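Local coordinates for purine catabolism protein pucG (Bacillus subtilis, PDB 3ISL), which catalyses the pyridoxal-phosphate-dependent transamination between (S)-ureidoglycine and glyoxylate, yielding oxalurate and glycine in purine catabolism, at the interface of chains A and B. Residues are numbered along the deposited sequence; one frame, centred on the assembly and turned at random. Chains: chain A/B, Purine catabolism protein pucG.

The interface of chains A and B. Residues chain A 37, 267-268; chain B 19, 70, 72, 197, 204.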
ATOM      1  N   GLN A  37     -10.120  11.613  -2.235  1.00 28.37           N
ATOM      2  CA  GLN A  37     -10.534  10.890  -1.003  1.00 29.57           C
ATOM      3  C   GLN A  37     -11.728  11.585  -0.471  1.00 29.47           C
ATOM      4  O   GLN A  37     -12.537  10.963   0.131  1.00 30.86           O
ATOM      5  CB  GLN A  37      -9.459  10.894   0.161  1.00 31.77           C
ATOM      6  CG  GLN A  37      -8.329  11.963   0.060  1.00 31.02           C
ATOM      7  CD  GLN A  37      -7.532  12.268   1.389  1.00 35.47           C
ATOM      8  OE1 GLN A  37      -7.512  11.499   2.378  1.00 34.74           O
ATOM      9  NE2 GLN A  37      -6.872  13.432   1.389  1.00 33.35           N
ATOM     10  N   THR A 267      -3.897   9.611   2.215  1.00 34.08           N
ATOM     11  CA  THR A 267      -4.590   9.558   0.920  1.00 30.46           C
ATOM     12  C   THR A 267      -4.896   8.105   0.637  1.00 29.79           C
ATOM     13  O   THR A 267      -3.994   7.316   0.268  1.00 27.31           O
ATOM     14  CB  THR A 267      -3.721  10.219  -0.239  1.00 30.69           C
ATOM     15  OG1 THR A 267      -3.451  11.590   0.114  1.00 28.29           O
ATOM     16  CG2 THR A 267      -4.401  10.137  -1.664  1.00 25.48           C
ATOM     17  N   GLU A 268      -6.152   7.748   0.845  1.00 28.08           N
ATOM     18  CA  GLU A 268      -6.580   6.418   0.429  1.00 28.55           C
ATOM     19  C   GLU A 268      -6.084   6.091  -1.028  1.00 27.89           C
ATOM     20  O   GLU A 268      -5.934   7.020  -1.857  1.00 29.22           O
ATOM     21  CB  GLU A 268      -8.116   6.290   0.556  1.00 30.08           C
ATOM     22  CG  GLU A 268      -8.621   4.822   0.444  1.00 26.85           C
ATOM     23  CD  GLU A 268      -7.941   3.890   1.450  1.00 32.24           C
ATOM     24  OE1 GLU A 268      -7.940   2.610   1.247  1.00 31.83           O
ATOM     25  OE2 GLU A 268      -7.403   4.438   2.442  1.00 31.98           O
TER
ATOM     26  N   PRO B  19      -4.909  13.507  -4.340  1.00 21.70           N
ATOM     27  CA  PRO B  19      -4.411  12.842  -5.559  1.00 20.48           C
ATOM     28  C   PRO B  19      -4.928  13.497  -6.791  1.00 18.81           C
ATOM     29  O   PRO B  19      -6.110  13.882  -6.848  1.00 18.75           O
ATOM     30  CB  PRO B  19      -5.048  11.427  -5.511  1.00 21.04           C
ATOM     31  CG  PRO B  19      -6.302  11.631  -4.669  1.00 21.47           C
ATOM     32  CD  PRO B  19      -5.944  12.727  -3.649  1.00 20.95           C
ATOM     33  N   THR B  70       1.126   4.423   1.373  1.00 29.87           N
ATOM     34  CA  THR B  70       1.086   5.800   0.901  1.00 30.21           C
ATOM     35  C   THR B  70       2.449   6.469   1.177  1.00 29.28           C
ATOM     36  O   THR B  70       3.379   5.853   1.749  1.00 30.10           O
ATOM     37  CB  THR B  70      -0.198   6.591   1.402  1.00 31.36           C
ATOM     38  OG1 THR B  70      -0.064   6.994   2.761  1.00 32.59           O
ATOM     39  CG2 THR B  70      -1.462   5.678   1.328  1.00 32.12           C
ATOM     40  N   ARG B  72       3.211   8.623   3.314  1.00 26.48           N
ATOM     41  CA  ARG B  72       3.528   8.667   4.768  1.00 27.17           C
ATOM     42  C   ARG B  72       4.182   7.376   5.275  1.00 25.85           C
ATOM     43  O   ARG B  72       4.951   7.440   6.231  1.00 24.87           O
ATOM     44  CB  ARG B  72       2.245   8.726   5.611  1.00 29.02           C
ATOM     45  CG  ARG B  72       1.665  10.069   5.679  1.00 32.80           C
ATOM     46  CD  ARG B  72       0.287   9.949   6.224  1.00 35.23           C
ATOM     47  NE  ARG B  72      -0.490  10.778   5.328  1.00 38.14           N
ATOM     48  CZ  ARG B  72      -1.028  11.961   5.626  1.00 38.79           C
ATOM     49  NH1 ARG B  72      -0.893  12.488   6.834  1.00 35.05           N
ATOM     50  NH2 ARG B  72      -1.712  12.610   4.685  1.00 41.18           N
ATOM     51  N   GLN B 197       0.932  10.030  -6.229  1.00 22.40           N
ATOM     52  CA  GLN B 197      -0.332  10.619  -6.712  1.00 23.35           C
ATOM     53  C   GLN B 197      -0.329  12.123  -6.877  1.00 23.30           C
ATOM     54  O   GLN B 197      -1.390  12.719  -7.069  1.00 22.76           O
ATOM     55  CB  GLN B 197      -1.520  10.198  -5.822  1.00 23.32           C
ATOM     56  CG  GLN B 197      -1.555  11.031  -4.402  1.00 27.27           C
ATOM     57  CD  GLN B 197      -0.623  10.513  -3.272  1.00 31.32           C
ATOM     58  OE1 GLN B 197       0.190   9.597  -3.485  1.00 26.09           O
ATOM     59  NE2 GLN B 197      -0.778  11.100  -2.030  1.00 30.21           N
ATOM     60  N   SER B 204      -2.587   6.829  -6.016  1.00 31.36           N
ATOM     61  CA  SER B 204      -2.059   6.920  -4.653  1.00 34.43           C
ATOM     62  C   SER B 204      -1.771   5.509  -4.147  1.00 34.09           C
ATOM     63  O   SER B 204      -2.436   4.554  -4.592  1.00 35.05           O
ATOM     64  CB  SER B 204      -3.033   7.625  -3.692  1.00 35.30           C
ATOM     65  OG  SER B 204      -2.447   7.674  -2.371  1.00 37.03           O
TER
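A:Thr267 is extended in the loop just ahead of helix 270-286, its carbonyl turned to B:Ser204 and its side chain to B:Ser204, B:Pro19 and B:Gln197. The hydroxyl OG of B:Ser204 donates a hydrogen bond to the carbonyl O of A:Thr267 at 3.1 Å. It reaches that oxygen from above the carbonyl plane, 48° out of it, rather than along a lone pair. On B:Ser204 the hydroxyl lies trans to the main-chain nitrogen (chi1 180°), which carries OG toward chain A while CB rests 3.5 Å from the methyl CG2 of A:Thr267. The same methyl CG2 of A:Thr267 lies over the face of the B:Pro19 ring, shifted toward CD, which is 3.6 Å away, and is 4.0 Å from CG of B:Gln197. It is thus wedged among a proline ring, a serine methylene and the aliphatic part of a glutamine. A chi1 of -59° at A:Thr267 turns CG2 into this wedge and leaves OG1 near the amide of B:Gln197, whose NE2 stands 3.5 Å away, a polar approach too long to count as a firm bond. B:Gln197 meets the threonine from the opposite direction. The methyl CG2 of B:Thr70 flanks the carbonyl O of A:Thr267. An alanine in place of B:Ser204 would probably leave the carbonyl of A:Thr267 without its hydroxyl donor across the interface. B:Thr70, B:Arg72 and B:Gln197 belong to the pyridoxal phosphate pocket, and B:Gln197 directly precedes B:Lys198, the lysine that forms the internal aldimine with the cofactor in this class-V aminotransferase, a linkage not present in this structure. The patch, repeated by the two-fold axis of the homodimer, thus seats a loop of one subunit beside the cofactor site of the other and probably helps to steady that site.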